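Side-chain contacts in glycerol uptake operon antiterminator regulatory protein (Listeria monocytogenes str. 4b, PDB 3KTS), which probably acts as a glycerol-3-phosphate-responsive antiterminator that controls transcription of the glycerol uptake operon: residues Ala121-Val126 with Leu149-Ile154; Ile131-Gly136 with Gln143-Lys148; Thr38-Leu43 with Ile74-Thr79. One frame throughout, in Å; residues are numbered along the deposited sequence.

Contact 1 (Ala121-Val126 with Leu149-Ile154)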
loop_
_atom_site.group_PDB
_atom_site.type_symbol
_atom_site.label_atom_id
_atom_site.label_comp_id
_atom_site.label_asym_id
_atom_site.label_seq_id
_atom_site.Cartn_x
_atom_site.Cartn_y
_atom_site.Cartn_z
ATOM N N ALA A 121 18.290 2.142 3.756
ATOM C CA ALA A 121 19.237 1.053 3.559
ATOM C C ALA A 121 18.506 -0.229 3.152
ATOM O O ALA A 121 19.006 -0.989 2.323
ATOM C CB ALA A 121 20.076 0.834 4.827
ATOM N N LEU A 122 17.316 -0.445 3.717
ATOM C CA LEU A 122 16.500 -1.624 3.396
ATOM C C LEU A 122 15.903 -1.527 1.996
ATOM O O LEU A 122 15.894 -2.512 1.256
ATOM C CB LEU A 122 15.393 -1.839 4.435
ATOM C CG LEU A 122 14.633 -3.175 4.393
ATOM C CD1 LEU A 122 15.587 -4.379 4.329
ATOM C CD2 LEU A 122 13.703 -3.314 5.578
ATOM N N ILE A 123 15.415 -0.333 1.653
ATOM C CA ILE A 123 14.921 -0.006 0.313
ATOM C C ILE A 123 16.011 -0.250 -0.732
ATOM O O ILE A 123 15.749 -0.830 -1.789
ATOM C CB ILE A 123 14.425 1.462 0.249
ATOM C CG1 ILE A 123 13.086 1.599 0.973
ATOM C CG2 ILE A 123 14.266 1.940 -1.189
ATOM C CD1 ILE A 123 12.749 3.022 1.354
ATOM N N GLN A 124 17.231 0.174 -0.405
ATOM C CA GLN A 124 18.390 -0.003 -1.269
ATOM C C GLN A 124 18.673 -1.476 -1.523
ATOM O O GLN A 124 18.987 -1.863 -2.649
ATOM C CB GLN A 124 19.626 0.661 -0.651
ATOM C CG GLN A 124 20.741 0.971 -1.651
ATOM C CD GLN A 124 20.345 2.037 -2.666
ATOM O OE1 GLN A 124 19.685 3.024 -2.328
ATOM N NE2 GLN A 124 20.751 1.842 -3.919
ATOM N N LYS A 125 18.544 -2.283 -0.470
ATOM C CA LYS A 125 18.807 -3.718 -0.537
ATOM C C LYS A 125 17.744 -4.484 -1.336
ATOM O O LYS A 125 18.077 -5.210 -2.269
ATOM C CB LYS A 125 18.977 -4.309 0.877
ATOM C CG LYS A 125 18.833 -5.839 0.959
ATOM C CD LYS A 125 19.230 -6.410 2.313
ATOM C CE LYS A 125 20.734 -6.665 2.389
ATOM N NZ LYS A 125 21.120 -7.444 3.602
ATOM N N VAL A 126 16.474 -4.312 -0.984
ATOM C CA VAL A 126 15.432 -5.197 -1.520
ATOM C C VAL A 126 14.805 -4.704 -2.826
ATOM O O VAL A 126 14.128 -5.469 -3.519
ATOM C CB VAL A 126 14.337 -5.528 -0.471
ATOM C CG1 VAL A 126 14.970 -6.058 0.823
ATOM C CG2 VAL A 126 13.465 -4.314 -0.197
ATOM N N LEU A 149 16.318 8.085 -4.653
ATOM C CA LEU A 149 16.547 6.951 -5.540
ATOM C C LEU A 149 15.770 7.103 -6.843
ATOM O O LEU A 149 16.235 6.695 -7.906
ATOM C CB LEU A 149 16.162 5.642 -4.848
ATOM C CG LEU A 149 16.812 5.377 -3.488
ATOM C CD1 LEU A 149 15.839 5.676 -2.359
ATOM C CD2 LEU A 149 17.314 3.943 -3.404
ATOM N N HIS A 150 14.583 7.695 -6.752
ATOM C CA HIS A 150 13.489 7.360 -7.656
ATOM C C HIS A 150 13.223 5.858 -7.667
ATOM O O HIS A 150 13.554 5.167 -8.630
ATOM C CB HIS A 150 13.795 7.851 -9.073
ATOM C CG HIS A 150 12.613 8.437 -9.778
ATOM N ND1 HIS A 150 11.892 9.497 -9.268
ATOM C CD2 HIS A 150 12.024 8.113 -10.953
ATOM C CE1 HIS A 150 10.911 9.799 -10.100
ATOM N NE2 HIS A 150 10.969 8.974 -11.130
ATOM N N ILE A 151 12.625 5.360 -6.591
ATOM C CA ILE A 151 11.394 4.585 -6.688
ATOM C C ILE A 151 10.175 5.441 -6.361
ATOM O O ILE A 151 10.253 6.364 -5.550
ATOM C CB ILE A 151 11.419 3.364 -5.749
ATOM C CG1 ILE A 151 12.542 2.406 -6.149
ATOM C CG2 ILE A 151 10.075 2.653 -5.762
ATOM C CD1 ILE A 151 13.309 1.838 -4.975
ATOM N N PRO A 152 9.051 5.129 -6.996
ATOM C CA PRO A 152 7.788 5.818 -6.710
ATOM C C PRO A 152 7.344 5.607 -5.267
ATOM O O PRO A 152 7.470 4.502 -4.738
ATOM C CB PRO A 152 6.804 5.143 -7.667
ATOM C CG PRO A 152 7.361 3.780 -7.870
ATOM C CD PRO A 152 8.853 3.936 -7.837
ATOM N N VAL A 153 6.829 6.660 -4.641
ATOM C CA VAL A 153 6.318 6.568 -3.269
ATOM C C VAL A 153 4.825 6.914 -3.146
ATOM O O VAL A 153 4.351 7.884 -3.735
ATOM C CB VAL A 153 7.212 7.318 -2.197
ATOM C CG1 VAL A 153 8.616 7.569 -2.715
ATOM C CG2 VAL A 153 6.593 8.623 -1.720
ATOM N N ILE A 154 4.091 6.076 -2.414
ATOM C CA ILE A 154 2.737 6.387 -1.978
ATOM C C ILE A 154 2.906 7.014 -0.604
ATOM O O ILE A 154 3.844 6.677 0.116
ATOM C CB ILE A 154 1.865 5.106 -1.827
ATOM C CG1 ILE A 154 1.889 4.247 -3.092
ATOM C CG2 ILE A 154 0.414 5.442 -1.445
ATOM C CD1 ILE A 154 0.883 4.639 -4.139
#

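Contact 2 (Ile131-Gly136 with Gln143-Lys148)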
loop_
_atom_site.group_PDB
_atom_site.type_symbol
_atom_site.label_atom_id
_atom_site.label_comp_id
_atom_site.label_asym_id
_atom_site.label_seq_id
_atom_site.Cartn_x
_atom_site.Cartn_y
_atom_site.Cartn_z
ATOM N N ILE A 131 7.133 2.338 -2.619
ATOM C CA ILE A 131 7.206 2.529 -1.160
ATOM C C ILE A 131 6.052 3.343 -0.592
ATOM O O ILE A 131 5.752 4.418 -1.082
ATOM C CB ILE A 131 8.560 3.127 -0.676
ATOM C CG1 ILE A 131 9.143 4.081 -1.711
ATOM C CG2 ILE A 131 9.552 2.019 -0.408
ATOM C CD1 ILE A 131 10.560 4.567 -1.408
ATOM N N GLU A 132 5.396 2.816 0.434
ATOM C CA GLU A 132 4.383 3.589 1.157
ATOM C C GLU A 132 5.043 4.284 2.354
ATOM O O GLU A 132 5.651 3.628 3.199
ATOM C CB GLU A 132 3.223 2.690 1.608
ATOM C CG GLU A 132 2.027 3.420 2.196
ATOM C CD GLU A 132 0.930 2.472 2.697
ATOM O OE1 GLU A 132 1.204 1.619 3.578
ATOM O OE2 GLU A 132 -0.218 2.592 2.212
ATOM N N LEU A 133 4.936 5.609 2.410
ATOM C CA LEU A 133 5.435 6.381 3.554
ATOM C C LEU A 133 4.306 6.803 4.482
ATOM O O LEU A 133 3.253 7.262 4.030
ATOM C CB LEU A 133 6.210 7.617 3.097
ATOM C CG LEU A 133 7.736 7.509 2.976
ATOM C CD1 LEU A 133 8.181 6.587 1.835
ATOM C CD2 LEU A 133 8.348 8.900 2.817
ATOM N N LEU A 134 4.532 6.628 5.782
ATOM C CA LEU A 134 3.585 7.050 6.815
ATOM C C LEU A 134 4.309 7.873 7.884
ATOM O O LEU A 134 5.436 7.546 8.245
ATOM C CB LEU A 134 2.881 5.846 7.442
ATOM C CG LEU A 134 2.102 4.935 6.489
ATOM C CD1 LEU A 134 2.972 3.776 6.082
ATOM C CD2 LEU A 134 0.813 4.426 7.103
ATOM N N PRO A 135 3.682 8.958 8.380
ATOM C CA PRO A 135 2.390 9.505 7.982
ATOM C C PRO A 135 2.476 10.267 6.672
ATOM O O PRO A 135 3.572 10.610 6.221
ATOM C CB PRO A 135 2.056 10.466 9.119
ATOM C CG PRO A 135 3.367 10.933 9.591
ATOM C CD PRO A 135 4.287 9.749 9.467
ATOM N N GLY A 136 1.315 10.518 6.074
ATOM C CA GLY A 136 1.227 11.208 4.795
ATOM C C GLY A 136 1.056 12.706 4.931
ATOM O O GLY A 136 0.727 13.385 3.954
ATOM N N GLN A 143 9.194 14.594 -0.162
ATOM C CA GLN A 143 10.051 15.283 -1.125
ATOM C C GLN A 143 11.503 14.793 -1.053
ATOM O O GLN A 143 12.067 14.391 -2.073
ATOM C CB GLN A 143 9.972 16.802 -0.922
ATOM C CG GLN A 143 10.596 17.618 -2.049
ATOM C CD GLN A 143 10.056 19.034 -2.122
ATOM O OE1 GLN A 143 9.892 19.707 -1.101
ATOM N NE2 GLN A 143 9.778 19.498 -3.338
ATOM N N LYS A 144 12.081 14.810 0.152
ATOM C CA LYS A 144 13.444 14.319 0.407
ATOM C C LYS A 144 13.635 12.884 -0.068
ATOM O O LYS A 144 14.676 12.548 -0.639
ATOM C CB LYS A 144 13.780 14.375 1.903
ATOM C CG LYS A 144 14.270 15.714 2.439
ATOM C CD LYS A 144 14.523 15.611 3.949
ATOM C CE LYS A 144 14.694 16.975 4.606
ATOM N NZ LYS A 144 16.089 17.489 4.486
ATOM N N MET A 145 12.633 12.044 0.169
ATOM C CA MET A 145 12.741 10.621 -0.123
ATOM C C MET A 145 12.719 10.362 -1.626
ATOM O O MET A 145 13.485 9.545 -2.136
ATOM C CB MET A 145 11.612 9.846 0.559
ATOM C CG MET A 145 12.033 9.128 1.832
ATOM S SD MET A 145 12.267 7.358 1.588
ATOM C CE MET A 145 13.690 7.352 0.499
ATOM N N THR A 146 11.836 11.064 -2.329
ATOM C CA THR A 146 11.652 10.850 -3.760
ATOM C C THR A 146 12.898 11.251 -4.542
ATOM O O THR A 146 13.218 10.651 -5.570
ATOM C CB THR A 146 10.444 11.639 -4.298
ATOM O OG1 THR A 146 10.378 12.917 -3.653
ATOM C CG2 THR A 146 9.152 10.877 -4.037
ATOM N N GLN A 147 13.598 12.268 -4.051
ATOM C CA GLN A 147 14.764 12.801 -4.744
ATOM C C GLN A 147 16.016 11.994 -4.416
ATOM O O GLN A 147 17.134 12.418 -4.707
ATOM C CB GLN A 147 14.978 14.272 -4.381
ATOM C CG GLN A 147 14.204 15.246 -5.255
ATOM C CD GLN A 147 14.025 16.601 -4.601
ATOM O OE1 GLN A 147 14.969 17.167 -4.049
ATOM N NE2 GLN A 147 12.808 17.130 -4.658
ATOM N N LYS A 148 15.821 10.828 -3.807
ATOM C CA LYS A 148 16.934 10.019 -3.326
ATOM C C LYS A 148 17.293 8.926 -4.327
ATOM O O LYS A 148 18.430 8.846 -4.793
ATOM C CB LYS A 148 16.598 9.399 -1.968
ATOM C CG LYS A 148 17.145 10.174 -0.780
ATOM C CD LYS A 148 18.607 9.844 -0.532
ATOM C CE LYS A 148 19.480 11.083 -0.649
ATOM N NZ LYS A 148 20.805 10.893 0.004
#

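Contact 3 (Thr38-Leu43 with Ile74-Thr79)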
loop_
_atom_site.group_PDB
_atom_site.type_symbol
_atom_site.label_atom_id
_atom_site.label_comp_id
_atom_site.label_asym_id
_atom_site.label_seq_id
_atom_site.Cartn_x
_atom_site.Cartn_y
_atom_site.Cartn_z
ATOM N N THR A 38 -7.094 -8.184 8.137
ATOM C CA THR A 38 -7.830 -9.289 7.533
ATOM C C THR A 38 -7.743 -10.544 8.395
ATOM O O THR A 38 -7.004 -10.583 9.379
ATOM C CB THR A 38 -7.308 -9.610 6.121
ATOM O OG1 THR A 38 -5.879 -9.718 6.149
ATOM C CG2 THR A 38 -7.710 -8.517 5.143
ATOM N N HIS A 39 -8.502 -11.568 8.019
ATOM C CA HIS A 39 -8.459 -12.844 8.710
ATOM C C HIS A 39 -8.133 -13.903 7.676
ATOM O O HIS A 39 -8.755 -13.951 6.613
ATOM C CB HIS A 39 -9.797 -13.113 9.406
ATOM C CG HIS A 39 -10.237 -11.988 10.293
ATOM N ND1 HIS A 39 -10.929 -10.891 9.820
ATOM C CD2 HIS A 39 -10.041 -11.765 11.615
ATOM C CE1 HIS A 39 -11.158 -10.054 10.815
ATOM N NE2 HIS A 39 -10.631 -10.561 11.916
ATOM N N VAL A 40 -7.139 -14.734 7.988
ATOM C CA VAL A 40 -6.654 -15.777 7.070
ATOM C C VAL A 40 -7.754 -16.773 6.642
ATOM O O VAL A 40 -7.696 -17.343 5.552
ATOM C CB VAL A 40 -5.384 -16.485 7.649
ATOM C CG1 VAL A 40 -5.719 -17.349 8.857
ATOM C CG2 VAL A 40 -4.643 -17.281 6.575
ATOM N N ALA A 41 -8.770 -16.930 7.492
ATOM C CA ALA A 41 -9.903 -17.813 7.232
ATOM C C ALA A 41 -10.772 -17.285 6.096
ATOM O O ALA A 41 -11.129 -18.028 5.180
ATOM C CB ALA A 41 -10.728 -17.985 8.494
ATOM N N GLN A 42 -11.087 -15.996 6.152
ATOM C CA GLN A 42 -11.965 -15.372 5.169
ATOM C C GLN A 42 -11.210 -14.768 3.982
ATOM O O GLN A 42 -11.829 -14.198 3.086
ATOM C CB GLN A 42 -12.814 -14.290 5.841
ATOM C CG GLN A 42 -13.817 -14.807 6.865
ATOM C CD GLN A 42 -14.055 -13.811 7.984
ATOM O OE1 GLN A 42 -13.125 -13.435 8.701
ATOM N NE2 GLN A 42 -15.301 -13.380 8.142
ATOM N N LEU A 43 -9.888 -14.930 3.962
ATOM C CA LEU A 43 -9.014 -14.167 3.062
ATOM C C LEU A 43 -9.227 -14.361 1.551
ATOM O O LEU A 43 -9.406 -13.378 0.829
ATOM C CB LEU A 43 -7.541 -14.364 3.437
ATOM C CG LEU A 43 -6.571 -13.390 2.766
ATOM C CD1 LEU A 43 -6.934 -11.949 3.074
ATOM C CD2 LEU A 43 -5.142 -13.691 3.174
ATOM N N ILE A 74 4.173 -15.698 2.344
ATOM C CA ILE A 74 4.143 -14.854 1.151
ATOM C C ILE A 74 3.865 -15.715 -0.074
ATOM O O ILE A 74 3.084 -15.324 -0.945
ATOM C CB ILE A 74 5.433 -14.001 1.015
ATOM C CG1 ILE A 74 5.567 -13.050 2.212
ATOM C CG2 ILE A 74 5.450 -13.194 -0.285
ATOM C CD1 ILE A 74 4.280 -12.304 2.609
ATOM N N ASP A 75 4.476 -16.902 -0.100
ATOM C CA ASP A 75 4.169 -17.953 -1.080
ATOM C C ASP A 75 2.667 -18.222 -1.182
ATOM O O ASP A 75 2.124 -18.268 -2.280
ATOM C CB ASP A 75 4.912 -19.250 -0.729
ATOM C CG ASP A 75 6.376 -19.210 -1.128
ATOM O OD1 ASP A 75 6.672 -18.638 -2.198
ATOM O OD2 ASP A 75 7.227 -19.756 -0.383
ATOM N N PHE A 76 2.019 -18.368 -0.025
ATOM C CA PHE A 76 0.570 -18.563 0.097
ATOM C C PHE A 76 -0.234 -17.410 -0.493
ATOM O O PHE A 76 -1.236 -17.631 -1.174
ATOM C CB PHE A 76 0.223 -18.751 1.574
ATOM C CG PHE A 76 -1.252 -18.838 1.872
ATOM C CD1 PHE A 76 -1.875 -17.847 2.626
ATOM C CD2 PHE A 76 -2.006 -19.922 1.440
ATOM C CE1 PHE A 76 -3.226 -17.923 2.927
ATOM C CE2 PHE A 76 -3.361 -20.005 1.729
ATOM C CZ PHE A 76 -3.970 -19.010 2.486
ATOM N N LEU A 77 0.219 -16.187 -0.239
ATOM C CA LEU A 77 -0.455 -14.996 -0.742
ATOM C C LEU A 77 -0.353 -14.887 -2.248
ATOM O O LEU A 77 -1.288 -14.427 -2.895
ATOM C CB LEU A 77 0.113 -13.732 -0.098
ATOM C CG LEU A 77 -0.053 -13.552 1.410
ATOM C CD1 LEU A 77 0.476 -12.195 1.809
ATOM C CD2 LEU A 77 -1.504 -13.713 1.839
ATOM N N CYS A 78 0.776 -15.327 -2.794
ATOM C CA CYS A 78 1.053 -15.194 -4.222
ATOM C C CYS A 78 0.484 -16.326 -5.067
ATOM O O CYS A 78 0.044 -16.097 -6.195
ATOM C CB CYS A 78 2.556 -15.099 -4.454
ATOM S SG CYS A 78 3.319 -13.627 -3.743
ATOM N N THR A 79 0.503 -17.541 -4.526
ATOM C CA THR A 79 0.038 -18.722 -5.254
ATOM C C THR A 79 -1.431 -19.061 -4.991
ATOM O O THR A 79 -2.118 -19.539 -5.891
ATOM C CB THR A 79 0.912 -19.979 -4.973
ATOM O OG1 THR A 79 0.873 -20.299 -3.574
ATOM C CG2 THR A 79 2.361 -19.758 -5.411
#

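Contact 1 (Ala121-Val126 with Leu149-Ile154)
I123 and I151 pass side by side with their chains running opposite ways, and they meet through one methyl from each: CG2 of I123 lies 3.9 Å from CD1 of I151. The first torsion of I123 (chi1 -74°) places CG1 beside the backbone N and leaves CG2, on the far side from that nitrogen, as the branch that faces I151. On I151 it is instead the end of the long arm that does the touching. The same CG2 of I123 has a second neighbour, with CD1 of L149 at 4.2 Å, so one methyl meets two side chains. The elements joined belong to the TIM-barrel fold: I123 sits on the last turns of helix 113-126, and residues 150-152 link helix 139-149 to strand 153-156. H150 leaves helical geometry with a positive phi, which ends the helical run before the chain continues to the strand. I123 also packs on Q106 and L108 of strand 103-109 and on I131 of strand 130-134, while P128 touches both isoleucines, and both are buried where helix 113-126 lies against the sheet. Toward the surface the packing is less certain: Q124 and L149 are modelled too close to each other, and the details of their approach are doubtful. On the backbone of the same turn, Q124 O accepts a hydrogen bond from Q127 NE2.

Contact 2 (Ile131-Gly136 with Gln143-Lys148)
M145 lays its side chain across L133, and the closest packing is made by the middle of the methionine rather than its end: CG of M145 is 3.8 Å from CD2 of L133, with CB of M145 at 4.1 Å from the same methyl. The other leucine branch takes the sulfur, CD1 of L133 lying 4.2 Å from SD of M145. One residue thus straddles both methyls of the other. Bends at chi2 (-103°) and chi3 (67°) fold the methionine chain instead of letting it extend straight. I131, two residues back on the same face of the strand, makes a looser addition, its CD1 standing 4.4 Å from SD of M145. Y116 and V120 of helix 113-126 also touch M145, which is buried between its own helix 139-149 and strand 130-134, two elements of a beta-alpha-beta unit of the barrel. The outer side of the helix differs: K144 and Q147 are exposed and make no contact with the strand. E132, whose side chain points the other way from the strand, forms a salt bridge with R107 and a hydrogen bond with T177 OG1. Between helix and strand, by contrast, only methyl, methylene and thioether groups meet, which implies that shape and burial, not directional bonds between side chains, hold the helix against the strand here.

Contact 3 (Thr38-Leu43 with Ile74-Thr79)
The turn leading from a barrel strand into its helix is where V40 and L43 meet F76 and L77 of helix 71-81, the helix of the following beta-alpha unit. V40 presents CG2, which its first torsion (chi1 70°) holds anti to the backbone N, and this methyl lies 4.0 Å from CE1 of F76. It approaches the ring obliquely, and the two side chains cross at about a right angle. F76 reaches out to it because a chi1 of 175° swings the ring away from its own main-chain nitrogen. The second pair meets methyl to methyl: CD2 of L43 is 3.9 Å from CD2 of L77, again with the side chains nearly perpendicular. In this TIM barrel, V40 and L43 lie where strand 32-39 gives way to helix 43-52, so the contact fastens this junction to the next helix round the barrel. V64 touches both V40 and L43 from strand 64-65, and I81 packs on L43 and F76. L43 and L77 are buried, whereas V40 and F76 are partly exposed. Behind the packed face, T79 OG1 donates to D75 O at 2.7 Å, coming from above the carbonyl plane, 42° out of it. T79 N binds the same oxygen, and C78 N adds a weak bond; the D75 carboxylate, through OD1, is hydrogen-bonded to H100 NE2.

How the contacts relate
Contacts 1 and 2 form one continuous region, their centres 9 Å apart and contact 2 nested within the chain loop that contact 1 closes. Adjacent parallel strands join them: I154 N lies 2.7 Å from I131 O, and I154 O lies 2.8 Å from L133 N, both probable hydrogen bonds. V153 CG1 also packs at 3.6 Å on T146 CG2. Contact 3 stands apart, its centre about 25 Å from that of contact 1 and about 28 Å from that of contact 2, across the chain's centre from the latter. All three reach the same closed sheet, yet contact 2 packs a helix on a strand, contact 1 a helix on the loop before the next strand, and contact 3 a strand-to-helix turn on the following helix.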